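Local coordinates for protein coenzyme A transferase (Yersinia pestis, PDB 3QLI) that probably transfers coenzyme A between acyl-CoA thioesters and acetate or related short carboxylic acids, at residues Arg19-Tyr22 and Asp23-Leu26; Gly251-Lys254 and Asp255-Asp258; Gly269-Asp272 and Leu273-Gly277. One frame throughout, in Å; residues are numbered along the deposited sequence.

How the contacts relate
All three contacts are local, each between neighbouring turns of the chain at the end of a helix. Contact 1, in helix 18-25, stands alone on the surface, its centre about 39 Å from that of contact 3 and about 47 Å from that of contact 2. Contacts 2 and 3 are neighbours, with centres about 9 Å apart: Lys254 CD comes to 3.8 Å from Arg276 NH1, and Leu273 CD2 packs on the backbone of Leu253 and Lys254. Contact 3 lies nearer the coenzyme A sites, which are empty in this chain: the Leu270 side chain is about 8 Å from that of Val242, a coenzyme A-binding residue, and about 9 Å from that of Glu264, which has been seen covalently linked to coenzyme A.

Contact 1 of 3, residues Arg19-Tyr22 and Asp23-Leu26; sequences RALY and DEKL
Tyr22 and Leu26 meet on the sheet-facing side of helix 18-25, a two-turn alpha-helix held by four successive i to i+4 backbone bonds. They run from Asp23 N to Arg19 O, Glu24 N to Ala20 O, Lys25 N to Leu21 O and Leu26 N to Tyr22 O. The last is the shortest at 2.8 Å but the most bent, 134° at the hydrogen, where Leu26 leaves helical geometry. With CG anti to its backbone N (chi1 -164°), Tyr22 sends its ring alongside the Leu26 side chain, and its CE2 comes to 4.3 Å from Leu26 CD1 at an oblique angle to the ring. The phenol OH goes on to a hydrogen bond with Glu204. Lys25 curls past the Leu21 carbonyl oxygen: its CB lies 3.5 Å, its CG 3.4 Å and its CD 3.6 Å from Leu21 O. CE then passes 4.2 Å from Leu21 CB before chi4 turns the chain (-70°) and NZ bonds to the carbonyl O of Val199. Lys25 and Leu26 also touch Ile202, so the helix end is fastened beside strand 201-204, outermost within this chain in the parallel N-terminal sheet. On the exposed side Glu24 extends past the preceding turn, and its OE2 lies 4.1 Å from Leu21 CD2.

Contact 2 of 3, residues Gly251-Lys254 and Asp255-Asp258; sequences GVLK and DRND
Arg256 has CG opposite its carbonyl carbon (chi1 -61°) and bends at chi2 (-74°), which carries its guanidinium beside Leu253, whose own CG lies anti to its carbonyl carbon. The leucine methyl CD2 thereby sits over one face of the guanidinium, 3.8 Å above its plane and offset toward the rim, while the same CD2 is 4.0 Å from Arg256 CG. Polar bonds fix the rotation of this flat group: NE donates to the carbonyl O of Val232 and NH2 to that of Ala229, capturing two backbone acceptors near the end of helix 220-230. Close by, Arg256 N donates to Leu253 O at 2.9 Å, nearly straight at the hydrogen (168°) but from above the carbonyl plane. A water bridges the next part of the backbone, giving one hydrogen to Lys254 O at 2.7 Å and the other to Arg256 O at 3.2 Å. On the outer side Lys254 curls back, bent at chi3 and chi4, until NZ reaches Gly251 O at 2.8 Å. Lys254 N makes a weak bond to that same oxygen. Both bonds lie at the C-terminal end of helix 244-252, and the chain leaves through a type I beta-turn, Leu253 to Arg256, toward strand 260-261.

Contact 3 of 3, residues Gly269-Asp272 and Leu273-Gly277; sequences GLVD and LIRRG
Residues 269-276 form the body of an alpha-helix that Gly277 brings to an end in a Schellman motif. Four i to i+4 bonds join the two segments: Leu273 N to Gly269 O, Ile274 N to Leu270 O, Arg275 N to Val271 O and Arg276 N to Asp272 O. The third, 2.9 Å from Arg275 N to Val271 O, is nearly straight at 172°. At the end, Gly277 takes positive phi, and its N donates to Ile274 O at 3.0 Å. Asp272 is the hub of the side-chain contact. Its CG stands opposite the backbone N, which carries the carboxylate toward the next turn, where it meets two arginines. OD2 accepts from Arg276 NE at 2.8 Å on its syn side; the donor stands 29° out of the carboxylate plane, yet OD2 lies near the guanidinium plane. The other oxygen, OD1, makes a longer salt bridge of 3.6 Å to Arg275 NH1, again at the guanidinium edge, with the two flat groups turned 55° apart. One carboxylate would thus partly offset two positive charges beside the helix C-terminus. Arg275 NH2 also lies 3.7 Å from Val271 CG1, and the guanidinium makes a cation-pi contact with Tyr305. Around this helix, Val271, Ile274 and Arg275 pack against helix 300-306, Leu270 and Leu273 rest on strand 237-240, and Leu270 and Ile274 both touch Ile261 of strand 260-261.

Contact 1 of 3, residues Arg19-Tyr22 and Asp23-Leu26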
ATOM      1  N   ARG A  19      13.043 -44.440   8.448  1.00 29.42           N
ATOM      2  CA  ARG A  19      14.343 -44.527   9.093  1.00 34.39           C
ATOM      3  C   ARG A  19      15.425 -44.877   8.074  1.00 32.01           C
ATOM      4  O   ARG A  19      16.555 -44.411   8.176  1.00 33.03           O
ATOM      5  CB  ARG A  19      14.313 -45.495  10.274  1.00 35.17           C
ATOM      6  CG  ARG A  19      13.652 -44.879  11.488  1.00 32.31           C
ATOM      7  CD  ARG A  19      13.538 -45.870  12.624  1.00 42.32           C
ATOM      8  NE  ARG A  19      12.703 -47.004  12.255  1.00 36.32           N
ATOM      9  CZ  ARG A  19      12.346 -47.965  13.098  1.00 37.72           C
ATOM     10  NH1 ARG A  19      12.754 -47.914  14.362  1.00 31.72           N
ATOM     11  NH2 ARG A  19      11.584 -48.965  12.680  1.00 27.31           N
ATOM     12  N   ALA A  20      15.057 -45.660   7.067  1.00 33.33           N
ATOM     13  CA  ALA A  20      15.969 -45.956   5.974  1.00 35.80           C
ATOM     14  C   ALA A  20      16.238 -44.690   5.166  1.00 34.66           C
ATOM     15  O   ALA A  20      17.371 -44.438   4.751  1.00 32.66           O
ATOM     16  CB  ALA A  20      15.405 -47.063   5.077  1.00 35.00           C
ATOM     17  N   LEU A  21      15.199 -43.891   4.944  1.00 29.37           N
ATOM     18  CA  LEU A  21      15.369 -42.649   4.199  1.00 30.14           C
ATOM     19  C   LEU A  21      16.231 -41.683   5.002  1.00 25.34           C
ATOM     20  O   LEU A  21      17.095 -41.013   4.446  1.00 26.37           O
ATOM     21  CB  LEU A  21      14.017 -42.007   3.875  1.00 27.93           C
ATOM     22  CG  LEU A  21      13.104 -42.783   2.927  1.00 31.11           C
ATOM     23  CD1 LEU A  21      11.797 -42.031   2.673  1.00 32.43           C
ATOM     24  CD2 LEU A  21      13.837 -43.056   1.622  1.00 39.23           C
ATOM     25  N   TYR A  22      15.995 -41.621   6.311  1.00 21.59           N
ATOM     26  CA  TYR A  22      16.740 -40.711   7.174  1.00 24.80           C
ATOM     27  C   TYR A  22      18.229 -41.038   7.124  1.00 28.44           C
ATOM     28  O   TYR A  22      19.079 -40.147   7.033  1.00 24.12           O
ATOM     29  CB  TYR A  22      16.235 -40.827   8.604  1.00 24.40           C
ATOM     30  CG  TYR A  22      16.634 -39.703   9.535  1.00 24.36           C
ATOM     31  CD1 TYR A  22      15.775 -38.632   9.774  1.00 20.14           C
ATOM     32  CD2 TYR A  22      17.854 -39.722  10.201  1.00 24.58           C
ATOM     33  CE1 TYR A  22      16.124 -37.611  10.652  1.00 19.84           C
ATOM     34  CE2 TYR A  22      18.212 -38.703  11.077  1.00 24.72           C
ATOM     35  CZ  TYR A  22      17.344 -37.646  11.294  1.00 21.56           C
ATOM     36  OH  TYR A  22      17.691 -36.631  12.162  1.00 19.40           O
ATOM     37  N   ASP A  23      18.536 -42.329   7.180  1.00 29.15           N
ATOM     38  CA  ASP A  23      19.919 -42.774   7.199  1.00 33.02           C
ATOM     39  C   ASP A  23      20.605 -42.499   5.865  1.00 28.61           C
ATOM     40  O   ASP A  23      21.783 -42.155   5.836  1.00 35.35           O
ATOM     41  CB  ASP A  23      20.007 -44.255   7.563  1.00 33.66           C
ATOM     42  CG  ASP A  23      19.446 -44.545   8.943  1.00 40.70           C
ATOM     43  OD1 ASP A  23      19.772 -43.813   9.906  1.00 43.32           O
ATOM     44  OD2 ASP A  23      18.661 -45.507   9.060  1.00 49.38           O
ATOM     45  N   GLU A  24      19.870 -42.642   4.768  1.00 27.66           N
ATOM     46  CA  GLU A  24      20.416 -42.316   3.452  1.00 29.41           C
ATOM     47  C   GLU A  24      20.708 -40.818   3.310  1.00 29.47           C
ATOM     48  O   GLU A  24      21.723 -40.432   2.738  1.00 26.23           O
ATOM     49  CB  GLU A  24      19.467 -42.767   2.345  1.00 33.76           C
ATOM     50  CG  GLU A  24      19.139 -44.256   2.380  1.00 42.03           C
ATOM     51  CD  GLU A  24      18.068 -44.636   1.372  1.00 48.65           C
ATOM     52  OE1 GLU A  24      17.580 -45.789   1.418  1.00 56.78           O
ATOM     53  OE2 GLU A  24      17.713 -43.777   0.532  1.00 49.18           O
ATOM     54  N   LYS A  25      19.820 -39.980   3.844  1.00 24.41           N
ATOM     55  CA  LYS A  25      19.934 -38.524   3.693  1.00 21.76           C
ATOM     56  C   LYS A  25      20.835 -37.845   4.718  1.00 21.55           C
ATOM     57  O   LYS A  25      21.316 -36.730   4.486  1.00 21.06           O
ATOM     58  CB  LYS A  25      18.538 -37.883   3.748  1.00 20.23           C
ATOM     59  CG  LYS A  25      17.652 -38.208   2.549  1.00 20.22           C
ATOM     60  CD  LYS A  25      16.192 -37.922   2.873  1.00 21.52           C
ATOM     61  CE  LYS A  25      15.253 -38.512   1.825  1.00 26.97           C
ATOM     62  NZ  LYS A  25      15.315 -37.816   0.523  1.00 23.65           N
ATOM     63  N   LEU A  26      21.044 -38.498   5.858  1.00 17.82           N
ATOM     64  CA  LEU A  26      21.822 -37.923   6.938  1.00 19.49           C
ATOM     65  C   LEU A  26      23.286 -37.817   6.518  1.00 21.85           C
ATOM     66  O   LEU A  26      23.853 -38.779   5.994  1.00 23.57           O
ATOM     67  CB  LEU A  26      21.703 -38.787   8.206  1.00 18.24           C
ATOM     68  CG  LEU A  26      22.491 -38.317   9.433  1.00 21.72           C
ATOM     69  CD1 LEU A  26      21.959 -36.987   9.979  1.00 20.97           C
ATOM     70  CD2 LEU A  26      22.488 -39.382  10.540  1.00 25.49           C
TER

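Contact 2 of 3, residues Gly251-Lys254 and Asp255-Asp258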
ATOM      1  N   GLY A 251       1.608  -6.687  29.322  1.00 23.27           N
ATOM      2  CA  GLY A 251       1.481  -6.612  30.769  1.00 28.35           C
ATOM      3  C   GLY A 251       0.207  -5.895  31.188  1.00 26.35           C
ATOM      4  O   GLY A 251      -0.510  -6.352  32.082  1.00 26.50           O
ATOM      5  N   VAL A 252      -0.080  -4.758  30.558  1.00 24.41           N
ATOM      6  CA  VAL A 252      -1.293  -4.022  30.900  1.00 24.24           C
ATOM      7  C   VAL A 252      -2.527  -4.817  30.496  1.00 23.56           C
ATOM      8  O   VAL A 252      -3.557  -4.759  31.157  1.00 26.52           O
ATOM      9  CB  VAL A 252      -1.342  -2.614  30.252  1.00 23.12           C
ATOM     10  CG1 VAL A 252      -2.646  -1.944  30.562  1.00 25.81           C
ATOM     11  CG2 VAL A 252      -0.200  -1.764  30.751  1.00 22.57           C
ATOM     12  N   LEU A 253      -2.413  -5.586  29.417  1.00 24.49           N
ATOM     13  CA  LEU A 253      -3.567  -6.319  28.897  1.00 23.21           C
ATOM     14  C   LEU A 253      -3.897  -7.599  29.661  1.00 22.97           C
ATOM     15  O   LEU A 253      -4.835  -8.309  29.296  1.00 20.14           O
ATOM     16  CB  LEU A 253      -3.372  -6.645  27.419  1.00 20.10           C
ATOM     17  CG  LEU A 253      -3.206  -5.427  26.513  1.00 19.87           C
ATOM     18  CD1 LEU A 253      -3.069  -5.869  25.059  1.00 19.02           C
ATOM     19  CD2 LEU A 253      -4.407  -4.494  26.683  1.00 20.63           C
ATOM     20  N   LYS A 254      -3.144  -7.895  30.718  1.00 20.42           N
ATOM     21  CA  LYS A 254      -3.386  -9.126  31.460  1.00 27.21           C
ATOM     22  C   LYS A 254      -4.796  -9.187  32.063  1.00 29.22           C
ATOM     23  O   LYS A 254      -5.269 -10.259  32.448  1.00 28.72           O
ATOM     24  CB  LYS A 254      -2.318  -9.353  32.533  1.00 29.65           C
ATOM     25  CG  LYS A 254      -2.268  -8.300  33.624  1.00 33.52           C
ATOM     26  CD  LYS A 254      -1.411  -8.791  34.786  1.00 36.43           C
ATOM     27  CE  LYS A 254      -0.708  -7.642  35.480  1.00 41.73           C
ATOM     28  NZ  LYS A 254       0.421  -7.120  34.657  1.00 45.46           N
ATOM     29  N   ASP A 255      -5.472  -8.042  32.117  1.00 28.95           N
ATOM     30  CA  ASP A 255      -6.814  -7.965  32.695  1.00 32.14           C
ATOM     31  C   ASP A 255      -7.930  -8.178  31.668  1.00 35.66           C
ATOM     32  O   ASP A 255      -9.107  -8.239  32.034  1.00 36.64           O
ATOM     33  CB  ASP A 255      -7.010  -6.617  33.400  1.00 35.92           C
ATOM     34  CG  ASP A 255      -6.000  -6.390  34.518  1.00 43.17           C
ATOM     35  OD1 ASP A 255      -5.770  -7.328  35.318  1.00 44.78           O
ATOM     36  OD2 ASP A 255      -5.424  -5.277  34.588  1.00 44.68           O
ATOM     37  N   ARG A 256      -7.569  -8.300  30.391  1.00 26.07           N
ATOM     38  CA  ARG A 256      -8.563  -8.451  29.333  1.00 29.92           C
ATOM     39  C   ARG A 256      -9.059  -9.892  29.217  1.00 25.51           C
ATOM     40  O   ARG A 256      -8.480 -10.812  29.789  1.00 27.36           O
ATOM     41  CB  ARG A 256      -7.990  -8.004  27.979  1.00 25.72           C
ATOM     42  CG  ARG A 256      -7.553  -6.553  27.915  1.00 25.08           C
ATOM     43  CD  ARG A 256      -8.741  -5.587  27.842  1.00 33.94           C
ATOM     44  NE  ARG A 256      -8.279  -4.225  27.575  1.00 33.37           N
ATOM     45  CZ  ARG A 256      -7.791  -3.420  28.512  1.00 35.98           C
ATOM     46  NH1 ARG A 256      -7.725  -3.848  29.767  1.00 39.75           N
ATOM     47  NH2 ARG A 256      -7.371  -2.199  28.206  1.00 29.46           N
ATOM     48  N   ASN A 257     -10.139 -10.082  28.470  1.00 22.99           N
ATOM     49  CA  ASN A 257     -10.615 -11.425  28.190  1.00 26.46           C
ATOM     50  C   ASN A 257     -10.963 -11.625  26.713  1.00 22.70           C
ATOM     51  O   ASN A 257     -11.283 -10.675  26.001  1.00 23.55           O
ATOM     52  CB  ASN A 257     -11.817 -11.773  29.066  1.00 32.53           C
ATOM     53  CG  ASN A 257     -13.027 -10.929  28.747  1.00 36.67           C
ATOM     54  OD1 ASN A 257     -13.629 -11.063  27.677  1.00 41.47           O
ATOM     55  ND2 ASN A 257     -13.402 -10.056  29.682  1.00 46.03           N
ATOM     56  N   ASP A 258     -10.888 -12.876  26.277  1.00 20.35           N
ATOM     57  CA  ASP A 258     -11.247 -13.271  24.921  1.00 22.69           C
ATOM     58  C   ASP A 258     -10.504 -12.516  23.822  1.00 16.32           C
ATOM     59  O   ASP A 258     -11.039 -12.296  22.739  1.00 17.43           O
ATOM     60  CB  ASP A 258     -12.759 -13.186  24.721  1.00 24.35           C
ATOM     61  CG  ASP A 258     -13.493 -14.359  25.358  1.00 34.28           C
ATOM     62  OD1 ASP A 258     -13.065 -15.529  25.163  1.00 26.84           O
ATOM     63  OD2 ASP A 258     -14.491 -14.104  26.062  1.00 34.97           O
TER
HETATM   64  O   HOH W   1      -7.535 -11.636  32.680  1.00 31.69           O

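Contact 3 of 3, residues Gly269-Asp272 and Leu273-Gly277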
ATOM      1  N   GLY A 269       5.670 -11.423  24.869  1.00 19.00           N
ATOM      2  CA  GLY A 269       4.513 -10.763  25.457  1.00 18.84           C
ATOM      3  C   GLY A 269       3.197 -11.402  25.051  1.00 20.03           C
ATOM      4  O   GLY A 269       2.326 -11.647  25.892  1.00 19.65           O
ATOM      5  N   LEU A 270       3.040 -11.673  23.754  1.00 16.92           N
ATOM      6  CA  LEU A 270       1.820 -12.296  23.266  1.00 17.27           C
ATOM      7  C   LEU A 270       1.676 -13.699  23.831  1.00 16.81           C
ATOM      8  O   LEU A 270       0.575 -14.138  24.163  1.00 17.83           O
ATOM      9  CB  LEU A 270       1.798 -12.340  21.728  1.00 15.72           C
ATOM     10  CG  LEU A 270       1.483 -11.014  21.028  1.00 17.74           C
ATOM     11  CD1 LEU A 270       1.532 -11.165  19.508  1.00 20.26           C
ATOM     12  CD2 LEU A 270       0.121 -10.461  21.492  1.00 17.88           C
ATOM     13  N   VAL A 271       2.789 -14.412  23.937  1.00 17.18           N
ATOM     14  CA  VAL A 271       2.732 -15.781  24.415  1.00 15.99           C
ATOM     15  C   VAL A 271       2.345 -15.779  25.889  1.00 18.38           C
ATOM     16  O   VAL A 271       1.662 -16.692  26.369  1.00 20.81           O
ATOM     17  CB  VAL A 271       4.072 -16.498  24.192  1.00 18.88           C
ATOM     18  CG1 VAL A 271       4.123 -17.794  24.995  1.00 21.66           C
ATOM     19  CG2 VAL A 271       4.268 -16.769  22.703  1.00 18.20           C
ATOM     20  N   ASP A 272       2.755 -14.737  26.610  1.00 16.99           N
ATOM     21  CA  ASP A 272       2.357 -14.615  28.023  1.00 21.43           C
ATOM     22  C   ASP A 272       0.829 -14.520  28.153  1.00 22.12           C
ATOM     23  O   ASP A 272       0.221 -15.146  29.035  1.00 20.41           O
ATOM     24  CB  ASP A 272       3.038 -13.405  28.669  1.00 20.53           C
ATOM     25  CG  ASP A 272       2.739 -13.288  30.149  1.00 28.81           C
ATOM     26  OD1 ASP A 272       3.253 -14.119  30.930  1.00 31.68           O
ATOM     27  OD2 ASP A 272       1.999 -12.358  30.534  1.00 32.96           O
ATOM     28  N   LEU A 273       0.202 -13.753  27.258  1.00 19.18           N
ATOM     29  CA  LEU A 273      -1.249 -13.615  27.279  1.00 17.51           C
ATOM     30  C   LEU A 273      -1.941 -14.938  26.943  1.00 19.72           C
ATOM     31  O   LEU A 273      -3.009 -15.242  27.479  1.00 19.07           O
ATOM     32  CB  LEU A 273      -1.710 -12.496  26.346  1.00 20.67           C
ATOM     33  CG  LEU A 273      -1.176 -11.097  26.676  1.00 20.22           C
ATOM     34  CD1 LEU A 273      -1.673 -10.087  25.638  1.00 19.24           C
ATOM     35  CD2 LEU A 273      -1.592 -10.676  28.082  1.00 20.57           C
ATOM     36  N   ILE A 274      -1.333 -15.731  26.065  1.00 18.52           N
ATOM     37  CA  ILE A 274      -1.856 -17.071  25.798  1.00 17.31           C
ATOM     38  C   ILE A 274      -1.786 -17.913  27.074  1.00 20.79           C
ATOM     39  O   ILE A 274      -2.779 -18.503  27.505  1.00 20.78           O
ATOM     40  CB  ILE A 274      -1.072 -17.783  24.683  1.00 17.97           C
ATOM     41  CG1 ILE A 274      -1.230 -17.044  23.348  1.00 16.82           C
ATOM     42  CG2 ILE A 274      -1.573 -19.216  24.521  1.00 18.00           C
ATOM     43  CD1 ILE A 274      -0.413 -17.683  22.207  1.00 16.36           C
ATOM     44  N   ARG A 275      -0.607 -17.942  27.684  1.00 19.59           N
ATOM     45  CA  ARG A 275      -0.385 -18.692  28.923  1.00 24.36           C
ATOM     46  C   ARG A 275      -1.359 -18.291  30.043  1.00 27.82           C
ATOM     47  O   ARG A 275      -1.828 -19.138  30.814  1.00 27.48           O
ATOM     48  CB  ARG A 275       1.068 -18.506  29.368  1.00 26.60           C
ATOM     49  CG  ARG A 275       1.485 -19.293  30.591  1.00 34.14           C
ATOM     50  CD  ARG A 275       2.951 -19.008  30.946  1.00 39.23           C
ATOM     51  NE  ARG A 275       3.882 -19.327  29.858  1.00 41.79           N
ATOM     52  CZ  ARG A 275       4.642 -18.431  29.225  1.00 42.05           C
ATOM     53  NH1 ARG A 275       4.596 -17.146  29.561  1.00 45.80           N
ATOM     54  NH2 ARG A 275       5.462 -18.819  28.260  1.00 40.31           N
ATOM     55  N   ARG A 276      -1.675 -17.002  30.127  1.00 23.22           N
ATOM     56  CA  ARG A 276      -2.590 -16.510  31.152  1.00 23.20           C
ATOM     57  C   ARG A 276      -4.064 -16.804  30.880  1.00 26.51           C
ATOM     58  O   ARG A 276      -4.893 -16.597  31.756  1.00 25.61           O
ATOM     59  CB  ARG A 276      -2.416 -15.007  31.355  1.00 25.63           C
ATOM     60  CG  ARG A 276      -1.106 -14.613  31.996  1.00 27.42           C
ATOM     61  CD  ARG A 276      -0.953 -13.098  32.051  1.00 28.04           C
ATOM     62  NE  ARG A 276       0.273 -12.723  32.744  1.00 33.34           N
ATOM     63  CZ  ARG A 276       0.344 -12.488  34.053  1.00 39.08           C
ATOM     64  NH1 ARG A 276      -0.748 -12.576  34.802  1.00 38.75           N
ATOM     65  NH2 ARG A 276       1.502 -12.161  34.612  1.00 39.26           N
ATOM     66  N   GLY A 277      -4.395 -17.260  29.673  1.00 22.93           N
ATOM     67  CA  GLY A 277      -5.784 -17.506  29.304  1.00 20.41           C
ATOM     68  C   GLY A 277      -6.507 -16.248  28.842  1.00 23.88           C
ATOM     69  O   GLY A 277      -7.725 -16.254  28.615  1.00 20.42           O
TER